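Local structure of SWD1-like protein (Myceliophthora thermophila, 6E29) at residues B[173-187]-B[190-203]. The protein probably serves, through this beta-propeller domain, as a WD-repeat scaffold subunit of the COMPASS complex that methylates histone H3 at K4. Residues are numbered along the deposited sequence; the frame is centred on the assembly and turned at random.
Sequences KHMTTAIVYTASGDH and AGTTKGRLNIIDAR
T193 and M175 clasp each other twice, a worked example of a short side chain extending a backbone ladder. T193 N gives its hydrogen to M175 O at 2.8 Å, nearly along the C=O axis, while M175 N returns a bond to T193 OG1 at 2.9 Å; a chi1 of 47°, which sets the hydroxyl between its own backbone N and carbonyl carbon, turns OG1 toward that amide. Further in, T177 N reaches G191 O at 2.7 Å and G191 N reaches A178 O. T177 and A178 thus both face G191, a classic beta bulge. At the other end, A202 N bonds to D186 O, tying the residue just after strand 196-201 to the one just before strand 187-192.

Side chains add to this. K194 lays CG over one face of the H174 ring, 3.5 Å from its centroid in a CH-pi contact, and A190 CB touches T176 CG2 and I179 CG1 on the face these residues share.

Water adds a third layer. T192 OG1, which accepts from K194 N, an ST turn, and also from R196 N, shares a water with H174 ND1, the water lying in the ring plane. A valine in place of T192 would probably leave both amides and this water without their shared partner, slackening the turn. Another water links H187 NE2 to D201 OD2.

Three antiparallel strands joined by tight turns, with strand 207-212 completing the sheet, form one four-stranded blade of the WD-repeat beta-propeller.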
loop_
_atom_site.group_PDB
_atom_site.type_symbol
_atom_site.label_atom_id
_atom_site.label_comp_id
_atom_site.label_asym_id
_atom_site.label_seq_id
_atom_site.Cartn_x
_atom_site.Cartn_y
_atom_site.Cartn_z
ATOM N N LYS B 173 -11.444 17.203 -8.291
ATOM C CA LYS B 173 -10.351 17.285 -7.339
ATOM C C LYS B 173 -10.256 16.063 -6.463
ATOM O O LYS B 173 -9.262 15.910 -5.744
ATOM C CB LYS B 173 -10.506 18.524 -6.480
ATOM C CG LYS B 173 -10.399 19.787 -7.309
ATOM C CD LYS B 173 -10.746 21.018 -6.478
ATOM C CE LYS B 173 -10.562 22.289 -7.300
ATOM N NZ LYS B 173 -10.927 23.456 -6.448
ATOM N N HIS B 174 -11.258 15.193 -6.497
ATOM C CA HIS B 174 -11.215 13.946 -5.738
ATOM C C HIS B 174 -10.431 12.925 -6.538
ATOM O O HIS B 174 -10.923 12.435 -7.556
ATOM C CB HIS B 174 -12.621 13.426 -5.488
ATOM C CG HIS B 174 -13.438 14.293 -4.606
ATOM N ND1 HIS B 174 -13.810 13.895 -3.336
ATOM C CD2 HIS B 174 -14.005 15.513 -4.807
ATOM C CE1 HIS B 174 -14.538 14.851 -2.780
ATOM N NE2 HIS B 174 -14.684 15.837 -3.657
ATOM N N MET B 175 -9.209 12.629 -6.128
ATOM C CA MET B 175 -8.383 11.715 -6.913
ATOM C C MET B 175 -7.917 10.579 -6.021
ATOM O O MET B 175 -7.679 10.776 -4.825
ATOM C CB MET B 175 -7.202 12.433 -7.522
ATOM C CG MET B 175 -7.689 13.602 -8.369
ATOM S SD MET B 175 -6.511 14.242 -9.485
ATOM C CE MET B 175 -5.173 14.623 -8.333
ATOM N N THR B 176 -7.812 9.382 -6.593
ATOM C CA THR B 176 -7.527 8.209 -5.791
ATOM C C THR B 176 -6.017 8.004 -5.638
ATOM O O THR B 176 -5.272 7.989 -6.625
ATOM C CB THR B 176 -8.167 6.989 -6.447
ATOM O OG1 THR B 176 -9.596 7.135 -6.440
ATOM C CG2 THR B 176 -7.761 5.704 -5.765
ATOM N N THR B 177 -5.572 7.788 -4.396
ATOM C CA THR B 177 -4.149 7.831 -4.085
ATOM C C THR B 177 -3.654 6.528 -3.515
ATOM O O THR B 177 -2.433 6.367 -3.382
ATOM C CB THR B 177 -3.854 8.940 -3.075
ATOM O OG1 THR B 177 -4.845 8.853 -2.040
ATOM C CG2 THR B 177 -3.884 10.305 -3.768
ATOM N N ALA B 178 -4.542 5.594 -3.217
ATOM C CA ALA B 178 -4.142 4.341 -2.596
ATOM C C ALA B 178 -5.281 3.388 -2.848
ATOM O O ALA B 178 -6.435 3.803 -2.820
ATOM C CB ALA B 178 -3.894 4.459 -1.067
ATOM N N ILE B 179 -4.974 2.122 -3.085
ATOM C CA ILE B 179 -6.064 1.181 -3.315
ATOM C C ILE B 179 -5.603 -0.216 -2.946
ATOM O O ILE B 179 -4.454 -0.577 -3.205
ATOM C CB ILE B 179 -6.518 1.252 -4.788
ATOM C CG1 ILE B 179 -7.833 0.484 -4.968
ATOM C CG2 ILE B 179 -5.350 0.798 -5.747
ATOM C CD1 ILE B 179 -8.464 0.691 -6.344
ATOM N N VAL B 180 -6.496 -1.001 -2.336
ATOM C CA VAL B 180 -6.182 -2.391 -1.984
ATOM C C VAL B 180 -7.410 -3.243 -2.263
ATOM O O VAL B 180 -8.539 -2.752 -2.256
ATOM C CB VAL B 180 -5.766 -2.578 -0.497
ATOM C CG1 VAL B 180 -4.481 -1.866 -0.206
ATOM C CG2 VAL B 180 -6.844 -2.084 0.467
ATOM N N TYR B 181 -7.207 -4.556 -2.443
ATOM C CA TYR B 181 -8.376 -5.438 -2.554
ATOM C C TYR B 181 -8.790 -5.885 -1.160
ATOM O O TYR B 181 -7.931 -6.090 -0.285
ATOM C CB TYR B 181 -8.009 -6.719 -3.352
ATOM C CG TYR B 181 -7.820 -6.552 -4.840
ATOM C CD1 TYR B 181 -6.593 -6.179 -5.374
ATOM C CD2 TYR B 181 -8.883 -6.852 -5.731
ATOM C CE1 TYR B 181 -6.408 -6.055 -6.749
ATOM C CE2 TYR B 181 -8.715 -6.756 -7.138
ATOM C CZ TYR B 181 -7.479 -6.357 -7.621
ATOM O OH TYR B 181 -7.284 -6.264 -8.958
ATOM N N THR B 182 -10.079 -6.128 -0.972
ATOM C CA THR B 182 -10.519 -6.890 0.193
ATOM C C THR B 182 -10.025 -8.337 0.047
ATOM O O THR B 182 -9.537 -8.735 -1.011
ATOM C CB THR B 182 -12.030 -6.880 0.345
ATOM O OG1 THR B 182 -12.623 -7.547 -0.787
ATOM C CG2 THR B 182 -12.547 -5.427 0.498
ATOM N N ALA B 183 -10.173 -9.128 1.123
ATOM C CA ALA B 183 -9.554 -10.451 1.164
ATOM C C ALA B 183 -10.118 -11.362 0.091
ATOM O O ALA B 183 -9.393 -12.214 -0.453
ATOM C CB ALA B 183 -9.731 -11.095 2.546
ATOM N N SER B 184 -11.406 -11.213 -0.226
ATOM C CA SER B 184 -12.016 -12.100 -1.214
ATOM C C SER B 184 -11.684 -11.690 -2.632
ATOM O O SER B 184 -11.865 -12.498 -3.553
ATOM C CB SER B 184 -13.550 -12.119 -1.082
ATOM O OG SER B 184 -14.088 -10.838 -1.450
ATOM N N GLY B 185 -11.297 -10.432 -2.819
ATOM C CA GLY B 185 -11.087 -9.859 -4.115
ATOM C C GLY B 185 -12.339 -9.259 -4.742
ATOM O O GLY B 185 -12.223 -8.604 -5.790
ATOM N N ASP B 186 -13.510 -9.397 -4.103
ATOM C CA ASP B 186 -14.739 -8.874 -4.707
ATOM C C ASP B 186 -14.875 -7.349 -4.627
ATOM O O ASP B 186 -15.693 -6.776 -5.365
ATOM C CB ASP B 186 -15.984 -9.509 -4.063
ATOM C CG ASP B 186 -16.040 -11.023 -4.235
ATOM O OD1 ASP B 186 -16.215 -11.712 -3.204
ATOM O OD2 ASP B 186 -15.884 -11.532 -5.376
ATOM N N HIS B 187 -14.130 -6.689 -3.742
ATOM C CA HIS B 187 -14.204 -5.243 -3.585
ATOM C C HIS B 187 -12.814 -4.644 -3.541
ATOM O O HIS B 187 -11.820 -5.310 -3.228
ATOM C CB HIS B 187 -14.952 -4.849 -2.315
ATOM C CG HIS B 187 -16.384 -5.272 -2.329
ATOM N ND1 HIS B 187 -16.793 -6.544 -1.967
ATOM C CD2 HIS B 187 -17.493 -4.619 -2.743
ATOM C CE1 HIS B 187 -18.101 -6.640 -2.130
ATOM N NE2 HIS B 187 -18.549 -5.487 -2.602
ATOM N N ALA B 190 -10.393 2.112 -1.530
ATOM C CA ALA B 190 -9.517 3.122 -2.097
ATOM C C ALA B 190 -9.563 4.393 -1.261
ATOM O O ALA B 190 -10.592 4.728 -0.652
ATOM C CB ALA B 190 -9.907 3.440 -3.545
ATOM N N GLY B 191 -8.428 5.058 -1.211
ATOM C CA GLY B 191 -8.317 6.338 -0.529
ATOM C C GLY B 191 -8.101 7.466 -1.511
ATOM O O GLY B 191 -7.532 7.279 -2.596
ATOM N N THR B 192 -8.510 8.680 -1.106
ATOM C CA THR B 192 -8.470 9.804 -2.011
ATOM C C THR B 192 -7.770 11.002 -1.398
ATOM O O THR B 192 -7.459 11.050 -0.193
ATOM C CB THR B 192 -9.879 10.264 -2.425
ATOM O OG1 THR B 192 -10.496 10.938 -1.310
ATOM C CG2 THR B 192 -10.738 9.075 -2.920
ATOM N N THR B 193 -7.544 11.988 -2.263
ATOM C CA THR B 193 -6.962 13.271 -1.889
ATOM C C THR B 193 -7.863 14.065 -0.952
ATOM O O THR B 193 -7.416 15.061 -0.374
ATOM C CB THR B 193 -6.709 14.100 -3.163
ATOM O OG1 THR B 193 -7.897 14.043 -3.984
ATOM C CG2 THR B 193 -5.560 13.536 -3.937
ATOM N N LYS B 194 -9.123 13.686 -0.829
ATOM C CA LYS B 194 -10.065 14.419 0.001
ATOM C C LYS B 194 -10.357 13.665 1.292
ATOM O O LYS B 194 -11.334 13.969 1.986
ATOM C CB LYS B 194 -11.351 14.710 -0.797
ATOM C CG LYS B 194 -11.194 15.688 -1.988
ATOM C CD LYS B 194 -11.183 17.156 -1.544
ATOM C CE LYS B 194 -11.033 18.106 -2.729
ATOM N NZ LYS B 194 -9.604 18.131 -3.195
ATOM N N GLY B 195 -9.508 12.691 1.625
ATOM C CA GLY B 195 -9.599 11.949 2.874
ATOM C C GLY B 195 -10.779 10.998 2.940
ATOM O O GLY B 195 -11.217 10.623 4.041
ATOM N N ARG B 196 -11.280 10.553 1.787
ATOM C CA ARG B 196 -12.387 9.619 1.777
ATOM C C ARG B 196 -11.885 8.201 1.553
ATOM O O ARG B 196 -10.868 7.987 0.900
ATOM C CB ARG B 196 -13.432 9.943 0.705
ATOM C CG ARG B 196 -13.958 11.403 0.831
ATOM C CD ARG B 196 -15.118 11.587 -0.115
ATOM N NE ARG B 196 -16.310 10.900 0.370
ATOM C CZ ARG B 196 -17.104 11.407 1.313
ATOM N NH1 ARG B 196 -16.818 12.593 1.848
ATOM N NH2 ARG B 196 -18.164 10.727 1.736
ATOM N N LEU B 197 -12.585 7.245 2.169
ATOM C CA LEU B 197 -12.423 5.817 1.875
ATOM C C LEU B 197 -13.623 5.384 1.024
ATOM O O LEU B 197 -14.770 5.499 1.463
ATOM C CB LEU B 197 -12.322 5.023 3.180
ATOM C CG LEU B 197 -11.806 3.560 3.190
ATOM C CD1 LEU B 197 -12.851 2.606 2.666
ATOM C CD2 LEU B 197 -10.526 3.439 2.366
ATOM N N ASN B 198 -13.351 4.944 -0.210
ATOM C CA ASN B 198 -14.341 4.423 -1.147
ATOM C C ASN B 198 -14.310 2.912 -1.098
ATOM O O ASN B 198 -13.227 2.334 -1.110
ATOM C CB ASN B 198 -14.006 4.797 -2.605
ATOM C CG ASN B 198 -14.142 6.258 -2.870
ATOM O OD1 ASN B 198 -14.856 6.925 -2.146
ATOM N ND2 ASN B 198 -13.477 6.755 -3.914
ATOM N N ILE B 199 -15.482 2.285 -1.118
ATOM C CA ILE B 199 -15.581 0.842 -1.306
ATOM C C ILE B 199 -16.153 0.648 -2.695
ATOM O O ILE B 199 -17.204 1.215 -3.012
ATOM C CB ILE B 199 -16.484 0.162 -0.263
ATOM C CG1 ILE B 199 -15.986 0.431 1.153
ATOM C CG2 ILE B 199 -16.476 -1.370 -0.480
ATOM C CD1 ILE B 199 -16.825 -0.230 2.255
ATOM N N ILE B 200 -15.435 -0.090 -3.533
ATOM C CA ILE B 200 -15.763 -0.286 -4.946
ATOM C C ILE B 200 -16.065 -1.756 -5.161
ATOM O O ILE B 200 -15.257 -2.612 -4.789
ATOM C CB ILE B 200 -14.591 0.162 -5.851
ATOM C CG1 ILE B 200 -14.234 1.611 -5.558
ATOM C CG2 ILE B 200 -14.906 0.005 -7.406
ATOM C CD1 ILE B 200 -12.983 2.094 -6.313
ATOM N N ASP B 201 -17.227 -2.050 -5.766
ATOM C CA ASP B 201 -17.522 -3.395 -6.258
ATOM C C ASP B 201 -16.600 -3.705 -7.435
ATOM O O ASP B 201 -16.610 -2.994 -8.443
ATOM C CB ASP B 201 -18.995 -3.444 -6.675
ATOM C CG ASP B 201 -19.487 -4.839 -6.997
ATOM O OD1 ASP B 201 -18.874 -5.492 -7.861
ATOM O OD2 ASP B 201 -20.515 -5.261 -6.412
ATOM N N ALA B 202 -15.765 -4.736 -7.307
ATOM C CA ALA B 202 -14.776 -4.954 -8.352
ATOM C C ALA B 202 -15.398 -5.511 -9.622
ATOM O O ALA B 202 -14.766 -5.460 -10.682
ATOM C CB ALA B 202 -13.650 -5.875 -7.855
ATOM N N ARG B 203 -16.610 -6.049 -9.555
ATOM C CA ARG B 203 -17.205 -6.537 -10.791
ATOM C C ARG B 203 -18.021 -5.459 -11.501
ATOM O O ARG B 203 -17.935 -5.339 -12.724
ATOM C CB ARG B 203 -18.056 -7.779 -10.526
ATOM C CG ARG B 203 -18.959 -8.134 -11.708
ATOM C CD ARG B 203 -20.311 -8.679 -11.258
ATOM N NE ARG B 203 -21.366 -7.664 -11.255
ATOM C CZ ARG B 203 -22.578 -7.840 -10.727
ATOM N NH1 ARG B 203 -22.895 -9.007 -10.175
ATOM N NH2 ARG B 203 -23.482 -6.856 -10.759
HETATM O O HOH W 1 -12.883 11.474 -2.397
HETATM O O HOH W 2 -11.658 5.487 -5.785
HETATM O O HOH W 3 -21.141 -5.071 -3.730
#